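Local structure of lysosome-associated membrane glycoprotein 3 (4AKM) at residues R38-D43 with L62-G67; G86-V91 with V97-K102; S123-L126 with L130-K133. The protein is a lysosomal membrane glycoprotein that takes part in fusion of lysosomes with autophagosomes and in the unfolded protein response. One frame throughout, in Å; residues are numbered along the deposited sequence.

Contact 1. Residues R38-D43 with L62-G67; sequences RYFNID and LNFQGG
Phe40 and Phe64 meet ring to ring, and with Ile42 they carry the contact between residues 38-43 and 62-67. The two phenylalanine side chains point in opposite senses and overlap at their outer parts. The closest approach is Phe40 CE2 to Phe64 CE1 at 3.6 Å, with the ring centroids 5.1 Å apart. An angle of 37° between the planes makes the pair oblique, neither a parallel stack nor a T. The overlap is unequal: Phe40 CE2 stands over a face of Phe64, displaced toward its rim, whereas Phe64 CE1 reaches Phe40 obliquely. Phe40 reaches across with CG anti to the backbone N (chi1 174°). Phe64 instead sets CG between its own N and carbonyl carbon (chi1 48°), which swings the ring back over the turn that follows it. Consequently Gly67 O sits 3.5 Å above the centre of the Phe64 ring, on the face opposite Phe40. Ile42 comes from the same side of the ring plane as Phe40 but beyond the ring's edge, obliquely, its chain roughly at right angles to that of Phe64; Ile42 CG1 lies 3.9 Å from Phe64 CE2. The turn is a type II beta turn from Phe64 to Gly67, closed by Phe64 N to Gly67 O at 2.9 Å and Gly67 N to Phe64 O at 3.1 Å. Leu89 lies against both phenylalanines, while Ile23 and Tyr7 pack on Ile42. With the backbones too far apart to pair (CA of Ile42 and Phe64 are 7.7 Å apart), the link is made by apolar side chains. It joins strand 38-41, paired with strand 14-27, to the end of strand 57-64 in the five-stranded sheet: buried packing between facing sheets in the beta-prism luminal domain of the LAMP family.

Contact 2. Residues G86-V91 with V97-K102; sequences GAYLTV and VYQGIK. Unlike the reference sequence in segment 97-102: Val97 (reference Ile).
Tyr88 and Gln99 face each other across a non-hydrogen-bonded antiparallel pair. Gln99 carries CG between its backbone N and carbonyl carbon (chi1 56°) and is extended beyond it, which brings the amide obliquely up to the phenol ring: NE2 lies 3.8 Å from Tyr88 CE2. The amide and ring planes are 71° apart, so this is not amide stacking. Farther along the same ring, Val97 CG1 is 3.8 Å from Tyr88 OH. Val97, an isoleucine in the reference sequence, runs side by side with Thr90 and puts the same methyl 3.7 Å from Thr90 CG2. The hydroxyl of Thr90 is hydrogen-bonded elsewhere, to Gly66 O. On the other face, Tyr98 holds CG beside its own N (chi1 -63°), and Val91 CG2 meets its ring at the edge, 3.8 Å from CE2. Four backbone bonds fix this register, among them Ala87 N to Gly100 O at 2.9 Å and Tyr98 N to Leu89 O at 2.8 Å. Within the five-stranded sheet, strand 97-110 is outermost within this chain, and strand 80-90 pairs along its own far edge with strand 67-75, where the Tyr88 ring meets Phe68. Ala87, Leu89 and Tyr98 turn inward, against Leu25 and Val27 of strand 14-27, and Leu89 also reaches Phe40 of strand 38-41.

Contact 3. Residues S123-L126 with L130-K133; sequences SLQL and LQVK
Leu126 and Val132 form the tightly packed face of this hairpin, in contrast to the polar face carried by Ser123, Gln131 and Lys133. Val132 CG1, placed between its backbone N and carbonyl carbon (chi1 60°), fits against the branched end of Leu126, 3.7 Å from CD2 and 3.8 Å from CD1. It also approaches Leu124 CB at 4.0 Å, and Leu130 CD2 completes the apolar group at 4.2 Å from Leu126 CD1. Neighbours close this side: Val132 rests on Ile23 and Leu25, and Leu126 on Val85 and Ala87. The opposite face is looser. There Gln131, fully extended, sends NE2 diagonally along the strands to donate to Ser123 OG at 2.9 Å. This bond is bent, with an angle of 133° at the hydrogen, and OG lies 30° out of the amide plane. Lys133 contributes only its aliphatic part, with CG 3.7 Å from Ser123 CB, and Gln125 on this face is exposed. Between the two faces, Leu124 and Val132 exchange a reciprocal pair of backbone bonds, while Leu126 N to Leu130 O at 2.8 Å ends the ladder beside the connecting loop. Ser127 OG within that loop accepts from Leu130 N. Apolar inside and polar outside, strands 122-125 and 130-135 form an amphipathic antiparallel beta hairpin at the edge of one sheet of the beta prism.

Overall arrangement
The three contacts follow one another along the chain, each closing before the next opens. Contact 1 spans the two sheets, contact 2 belongs to the five-stranded one and contact 3 to the other. Centres lie about 10 Å apart for contacts 1 and 2 and for 2 and 3, against about 13 Å for 1 and 3, whose nearest atoms stay about 6 Å apart. Contact 2 is therefore the middle member. On the outer face of its sheet Gly67 CA neighbours Tyr88 CD1 at 3.7 Å; on the inner face Ala87 CB meets Leu126 CD1 at 3.5 Å, and Leu89 touches Phe40 and Phe64. In this membrane-proximal luminal domain, apolar side chains from both sheets pack between them.

Contact 1. Residues R38-D43 with L62-G67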
loop_
_atom_site.group_PDB
_atom_site.type_symbol
_atom_site.label_atom_id
_atom_site.label_comp_id
_atom_site.label_asym_id
_atom_site.label_seq_id
_atom_site.Cartn_x
_atom_site.Cartn_y
_atom_site.Cartn_z
ATOM N N ARG A 38 5.374 17.939 -4.941
ATOM C CA ARG A 38 5.901 17.011 -5.930
ATOM C C ARG A 38 5.064 15.732 -5.925
ATOM O O ARG A 38 4.841 15.123 -4.879
ATOM C CB ARG A 38 7.380 16.715 -5.655
ATOM C CG ARG A 38 8.172 16.285 -6.887
ATOM C CD ARG A 38 9.674 16.470 -6.679
ATOM N NE ARG A 38 10.020 17.860 -6.379
ATOM C CZ ARG A 38 11.261 18.310 -6.203
ATOM N NH1 ARG A 38 12.296 17.482 -6.301
ATOM N NH2 ARG A 38 11.471 19.594 -5.931
ATOM N N TYR A 39 4.577 15.347 -7.095
ATOM C CA TYR A 39 3.799 14.126 -7.226
ATOM C C TYR A 39 4.646 13.019 -7.844
ATOM O O TYR A 39 5.471 13.271 -8.723
ATOM C CB TYR A 39 2.545 14.383 -8.065
ATOM C CG TYR A 39 1.488 15.210 -7.352
ATOM C CD1 TYR A 39 1.602 16.595 -7.247
ATOM C CD2 TYR A 39 0.382 14.603 -6.771
ATOM C CE1 TYR A 39 0.639 17.346 -6.589
ATOM C CE2 TYR A 39 -0.584 15.344 -6.115
ATOM C CZ TYR A 39 -0.452 16.714 -6.024
ATOM O OH TYR A 39 -1.420 17.447 -5.367
ATOM N N PHE A 40 4.467 11.797 -7.364
ATOM C CA PHE A 40 5.121 10.654 -7.984
ATOM C C PHE A 40 4.200 9.450 -8.109
ATOM O O PHE A 40 3.792 8.866 -7.112
ATOM C CB PHE A 40 6.381 10.227 -7.237
ATOM C CG PHE A 40 6.977 8.968 -7.785
ATOM C CD1 PHE A 40 7.701 8.992 -8.968
ATOM C CD2 PHE A 40 6.774 7.748 -7.150
ATOM C CE1 PHE A 40 8.234 7.829 -9.497
ATOM C CE2 PHE A 40 7.306 6.576 -7.671
ATOM C CZ PHE A 40 8.038 6.617 -8.845
ATOM N N ASN A 41 3.903 9.069 -9.344
ATOM C CA ASN A 41 3.050 7.922 -9.603
ATOM C C ASN A 41 3.834 6.614 -9.578
ATOM O O ASN A 41 4.790 6.445 -10.340
ATOM C CB ASN A 41 2.362 8.089 -10.953
ATOM C CG ASN A 41 1.365 9.235 -10.961
ATOM O OD1 ASN A 41 1.206 9.950 -9.964
ATOM N ND2 ASN A 41 0.685 9.414 -12.088
ATOM N N ILE A 42 3.446 5.689 -8.706
ATOM C CA ILE A 42 4.023 4.359 -8.772
ATOM C C ILE A 42 3.589 3.760 -10.103
ATOM O O ILE A 42 2.401 3.549 -10.343
ATOM C CB ILE A 42 3.598 3.439 -7.599
ATOM C CG1 ILE A 42 4.461 3.686 -6.362
ATOM C CG2 ILE A 42 3.755 1.977 -7.988
ATOM C CD1 ILE A 42 4.246 5.014 -5.694
ATOM N N ASP A 43 4.559 3.549 -10.984
ATOM C CA ASP A 43 4.322 2.913 -12.271
ATOM C C ASP A 43 4.432 1.398 -12.100
ATOM O O ASP A 43 5.518 0.860 -11.885
ATOM C CB ASP A 43 5.312 3.453 -13.314
ATOM C CG ASP A 43 5.330 2.645 -14.605
ATOM O OD1 ASP A 43 4.379 1.878 -14.876
ATOM O OD2 ASP A 43 6.312 2.794 -15.364
ATOM N N LEU A 62 6.683 -3.024 -2.359
ATOM C CA LEU A 62 6.750 -2.638 -3.754
ATOM C C LEU A 62 7.979 -1.784 -3.945
ATOM O O LEU A 62 8.108 -0.732 -3.332
ATOM C CB LEU A 62 5.516 -1.834 -4.126
ATOM C CG LEU A 62 4.180 -2.497 -3.794
ATOM C CD1 LEU A 62 3.046 -1.536 -4.067
ATOM C CD2 LEU A 62 3.999 -3.775 -4.593
ATOM N N ASN A 63 8.890 -2.235 -4.789
ATOM C CA ASN A 63 10.106 -1.477 -5.022
ATOM C C ASN A 63 10.156 -0.893 -6.409
ATOM O O ASN A 63 9.684 -1.499 -7.366
ATOM C CB ASN A 63 11.350 -2.330 -4.767
ATOM C CG ASN A 63 12.068 -1.930 -3.500
ATOM O OD1 ASN A 63 11.909 -2.567 -2.455
ATOM N ND2 ASN A 63 12.855 -0.853 -3.579
ATOM N N PHE A 64 10.744 0.290 -6.510
ATOM C CA PHE A 64 10.865 0.960 -7.787
ATOM C C PHE A 64 12.127 1.777 -7.770
ATOM O O PHE A 64 12.754 1.942 -6.728
ATOM C CB PHE A 64 9.646 1.861 -8.043
ATOM C CG PHE A 64 9.296 2.743 -6.883
ATOM C CD1 PHE A 64 9.961 3.943 -6.680
ATOM C CD2 PHE A 64 8.316 2.367 -5.986
ATOM C CE1 PHE A 64 9.652 4.748 -5.608
ATOM C CE2 PHE A 64 7.998 3.167 -4.918
ATOM C CZ PHE A 64 8.668 4.363 -4.724
ATOM N N GLN A 65 12.507 2.285 -8.928
ATOM C CA GLN A 65 13.644 3.178 -8.983
ATOM C C GLN A 65 13.340 4.434 -8.187
ATOM O O GLN A 65 12.483 5.232 -8.567
ATOM C CB GLN A 65 13.995 3.527 -10.428
ATOM C CG GLN A 65 15.356 3.014 -10.851
ATOM C CD GLN A 65 15.462 1.501 -10.741
ATOM O OE1 GLN A 65 15.921 0.964 -9.726
ATOM N NE2 GLN A 65 15.036 0.806 -11.792
ATOM N N GLY A 66 14.041 4.594 -7.072
ATOM C CA GLY A 66 13.887 5.768 -6.239
ATOM C C GLY A 66 13.491 5.425 -4.820
ATOM O O GLY A 66 13.705 6.208 -3.900
ATOM N N GLY A 67 12.905 4.250 -4.639
ATOM C CA GLY A 67 12.487 3.832 -3.319
ATOM C C GLY A 67 11.474 2.711 -3.307
ATOM O O GLY A 67 11.518 1.800 -4.134
#

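Contact 2. Residues G86-V91 with V97-K102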
loop_
_atom_site.group_PDB
_atom_site.type_symbol
_atom_site.label_atom_id
_atom_site.label_comp_id
_atom_site.label_asym_id
_atom_site.label_seq_id
_atom_site.Cartn_x
_atom_site.Cartn_y
_atom_site.Cartn_z
ATOM N N GLY A 86 4.971 2.265 5.179
ATOM C CA GLY A 86 6.237 2.946 5.073
ATOM C C GLY A 86 6.501 3.316 3.637
ATOM O O GLY A 86 6.056 2.635 2.728
ATOM N N ALA A 87 7.213 4.415 3.430
ATOM C CA ALA A 87 7.635 4.772 2.090
ATOM C C ALA A 87 8.983 5.471 2.084
ATOM O O ALA A 87 9.412 6.075 3.082
ATOM C CB ALA A 87 6.593 5.615 1.391
ATOM N N TYR A 88 9.629 5.371 0.931
ATOM C CA TYR A 88 10.952 5.918 0.726
ATOM C C TYR A 88 10.983 6.385 -0.718
ATOM O O TYR A 88 10.619 5.630 -1.624
ATOM C CB TYR A 88 11.960 4.801 0.956
ATOM C CG TYR A 88 13.429 5.149 0.890
ATOM C CD1 TYR A 88 14.082 5.270 -0.332
ATOM C CD2 TYR A 88 14.177 5.294 2.050
ATOM C CE1 TYR A 88 15.431 5.559 -0.399
ATOM C CE2 TYR A 88 15.534 5.581 1.995
ATOM C CZ TYR A 88 16.154 5.712 0.766
ATOM O OH TYR A 88 17.500 5.997 0.700
ATOM N N LEU A 89 11.406 7.626 -0.931
ATOM C CA LEU A 89 11.375 8.226 -2.256
ATOM C C LEU A 89 12.563 9.148 -2.484
ATOM O O LEU A 89 12.808 10.040 -1.690
ATOM C CB LEU A 89 10.079 9.022 -2.443
ATOM C CG LEU A 89 9.924 9.673 -3.814
ATOM C CD1 LEU A 89 9.900 8.602 -4.888
ATOM C CD2 LEU A 89 8.674 10.526 -3.869
ATOM N N THR A 90 13.291 8.939 -3.576
ATOM C CA THR A 90 14.400 9.820 -3.933
ATOM C C THR A 90 13.981 10.818 -5.006
ATOM O O THR A 90 13.374 10.439 -6.007
ATOM C CB THR A 90 15.609 9.022 -4.458
ATOM O OG1 THR A 90 15.881 7.919 -3.586
ATOM C CG2 THR A 90 16.843 9.906 -4.538
ATOM N N VAL A 91 14.296 12.093 -4.798
ATOM C CA VAL A 91 14.162 13.085 -5.866
ATOM C C VAL A 91 15.554 13.532 -6.323
ATOM O O VAL A 91 16.456 13.716 -5.503
ATOM C CB VAL A 91 13.281 14.297 -5.457
ATOM C CG1 VAL A 91 11.898 13.833 -5.041
ATOM C CG2 VAL A 91 13.927 15.096 -4.342
ATOM N N VAL A 97 16.176 12.414 -0.352
ATOM C CA VAL A 97 15.310 11.283 -0.063
ATOM C C VAL A 97 14.299 11.678 1.017
ATOM O O VAL A 97 14.665 12.186 2.078
ATOM C CB VAL A 97 16.087 10.002 0.342
ATOM C CG1 VAL A 97 16.843 9.441 -0.850
ATOM C CG2 VAL A 97 17.028 10.264 1.512
ATOM N N TYR A 98 13.022 11.480 0.716
ATOM C CA TYR A 98 11.947 11.679 1.669
ATOM C C TYR A 98 11.455 10.316 2.112
ATOM O O TYR A 98 11.368 9.393 1.311
ATOM C CB TYR A 98 10.798 12.452 1.025
ATOM C CG TYR A 98 11.166 13.852 0.596
ATOM C CD1 TYR A 98 11.041 14.923 1.474
ATOM C CD2 TYR A 98 11.635 14.105 -0.687
ATOM C CE1 TYR A 98 11.376 16.206 1.086
ATOM C CE2 TYR A 98 11.969 15.382 -1.083
ATOM C CZ TYR A 98 11.839 16.431 -0.192
ATOM O OH TYR A 98 12.172 17.711 -0.581
ATOM N N GLN A 99 11.126 10.182 3.385
ATOM C CA GLN A 99 10.598 8.912 3.843
ATOM C C GLN A 99 9.751 9.044 5.092
ATOM O O GLN A 99 9.745 10.081 5.756
ATOM C CB GLN A 99 11.718 7.899 4.058
ATOM C CG GLN A 99 12.804 8.348 4.995
ATOM C CD GLN A 99 13.698 7.203 5.384
ATOM O OE1 GLN A 99 13.219 6.135 5.762
ATOM N NE2 GLN A 99 15.008 7.404 5.275
ATOM N N GLY A 100 9.015 7.985 5.401
ATOM C CA GLY A 100 8.152 8.043 6.562
ATOM C C GLY A 100 7.395 6.765 6.805
ATOM O O GLY A 100 7.147 5.988 5.879
ATOM N N ILE A 101 7.029 6.547 8.063
ATOM C CA ILE A 101 6.300 5.352 8.448
ATOM C C ILE A 101 5.189 5.711 9.410
ATOM O O ILE A 101 5.394 6.457 10.365
ATOM C CB ILE A 101 7.216 4.302 9.129
ATOM C CG1 ILE A 101 8.384 3.912 8.219
ATOM C CG2 ILE A 101 6.418 3.065 9.531
ATOM C CD1 ILE A 101 9.067 2.618 8.616
ATOM N N LYS A 102 4.002 5.193 9.133
ATOM C CA LYS A 102 2.900 5.225 10.072
ATOM C C LYS A 102 2.805 3.846 10.693
ATOM O O LYS A 102 2.602 2.837 9.990
ATOM C CB LYS A 102 1.604 5.597 9.365
ATOM C CG LYS A 102 1.243 7.058 9.501
ATOM C CD LYS A 102 0.480 7.293 10.788
ATOM C CE LYS A 102 -0.348 8.567 10.701
ATOM N NZ LYS A 102 -1.520 8.524 11.620
#

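Contact 3. Residues S123-L126 with L130-K133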
loop_
_atom_site.group_PDB
_atom_site.type_symbol
_atom_site.label_atom_id
_atom_site.label_comp_id
_atom_site.label_asym_id
_atom_site.label_seq_id
_atom_site.Cartn_x
_atom_site.Cartn_y
_atom_site.Cartn_z
ATOM N N SER A 123 -5.998 8.269 1.530
ATOM C CA SER A 123 -4.830 9.086 1.812
ATOM C C SER A 123 -4.285 8.864 3.211
ATOM O O SER A 123 -5.035 8.598 4.152
ATOM C CB SER A 123 -5.181 10.561 1.641
ATOM O OG SER A 123 -4.300 11.377 2.388
ATOM N N LEU A 124 -2.971 8.997 3.343
ATOM C CA LEU A 124 -2.319 8.847 4.633
ATOM C C LEU A 124 -1.058 9.703 4.706
ATOM O O LEU A 124 -0.193 9.618 3.831
ATOM C CB LEU A 124 -1.963 7.384 4.856
ATOM C CG LEU A 124 -1.542 7.050 6.280
ATOM C CD1 LEU A 124 -2.719 7.281 7.211
ATOM C CD2 LEU A 124 -1.035 5.619 6.363
ATOM N N GLN A 125 -0.954 10.539 5.736
ATOM C CA GLN A 125 0.291 11.268 5.970
ATOM C C GLN A 125 1.287 10.338 6.647
ATOM O O GLN A 125 1.037 9.851 7.749
ATOM C CB GLN A 125 0.063 12.523 6.817
ATOM C CG GLN A 125 -0.414 13.737 6.034
ATOM C CD GLN A 125 0.720 14.626 5.546
ATOM O OE1 GLN A 125 1.859 14.187 5.400
ATOM N NE2 GLN A 125 0.405 15.893 5.294
ATOM N N LEU A 126 2.409 10.086 5.979
ATOM C CA LEU A 126 3.429 9.181 6.508
ATOM C C LEU A 126 4.416 9.925 7.400
ATOM O O LEU A 126 4.686 9.511 8.526
ATOM C CB LEU A 126 4.154 8.464 5.368
ATOM C CG LEU A 126 3.239 7.663 4.441
ATOM C CD1 LEU A 126 4.051 6.873 3.442
ATOM C CD2 LEU A 126 2.309 6.746 5.233
ATOM N N LEU A 130 5.726 13.800 3.688
ATOM C CA LEU A 130 5.468 12.680 2.800
ATOM C C LEU A 130 4.089 12.097 3.033
ATOM O O LEU A 130 3.696 11.803 4.158
ATOM C CB LEU A 130 6.548 11.599 2.938
ATOM C CG LEU A 130 6.325 10.354 2.072
ATOM C CD1 LEU A 130 6.375 10.693 0.590
ATOM C CD2 LEU A 130 7.314 9.254 2.414
ATOM N N GLN A 131 3.367 11.919 1.938
ATOM C CA GLN A 131 2.001 11.447 1.979
ATOM C C GLN A 131 1.853 10.353 0.935
ATOM O O GLN A 131 2.484 10.404 -0.114
ATOM C CB GLN A 131 1.072 12.612 1.655
ATOM C CG GLN A 131 -0.384 12.366 1.922
ATOM C CD GLN A 131 -1.219 13.592 1.632
ATOM O OE1 GLN A 131 -0.769 14.519 0.950
ATOM N NE2 GLN A 131 -2.440 13.613 2.153
ATOM N N VAL A 132 1.039 9.349 1.226
ATOM C CA VAL A 132 0.727 8.341 0.226
ATOM C C VAL A 132 -0.773 8.366 -0.082
ATOM O O VAL A 132 -1.592 8.571 0.813
ATOM C CB VAL A 132 1.219 6.927 0.651
ATOM C CG1 VAL A 132 0.574 6.488 1.950
ATOM C CG2 VAL A 132 0.970 5.911 -0.450
ATOM N N LYS A 133 -1.118 8.201 -1.357
ATOM C CA LYS A 133 -2.509 8.096 -1.780
ATOM C C LYS A 133 -2.759 6.828 -2.592
ATOM O O LYS A 133 -1.995 6.498 -3.497
ATOM C CB LYS A 133 -2.946 9.336 -2.568
ATOM C CG LYS A 133 -3.746 10.329 -1.730
ATOM C CD LYS A 133 -3.621 11.757 -2.242
ATOM C CE LYS A 133 -3.934 12.763 -1.130
ATOM N NZ LYS A 133 -3.625 14.179 -1.510
#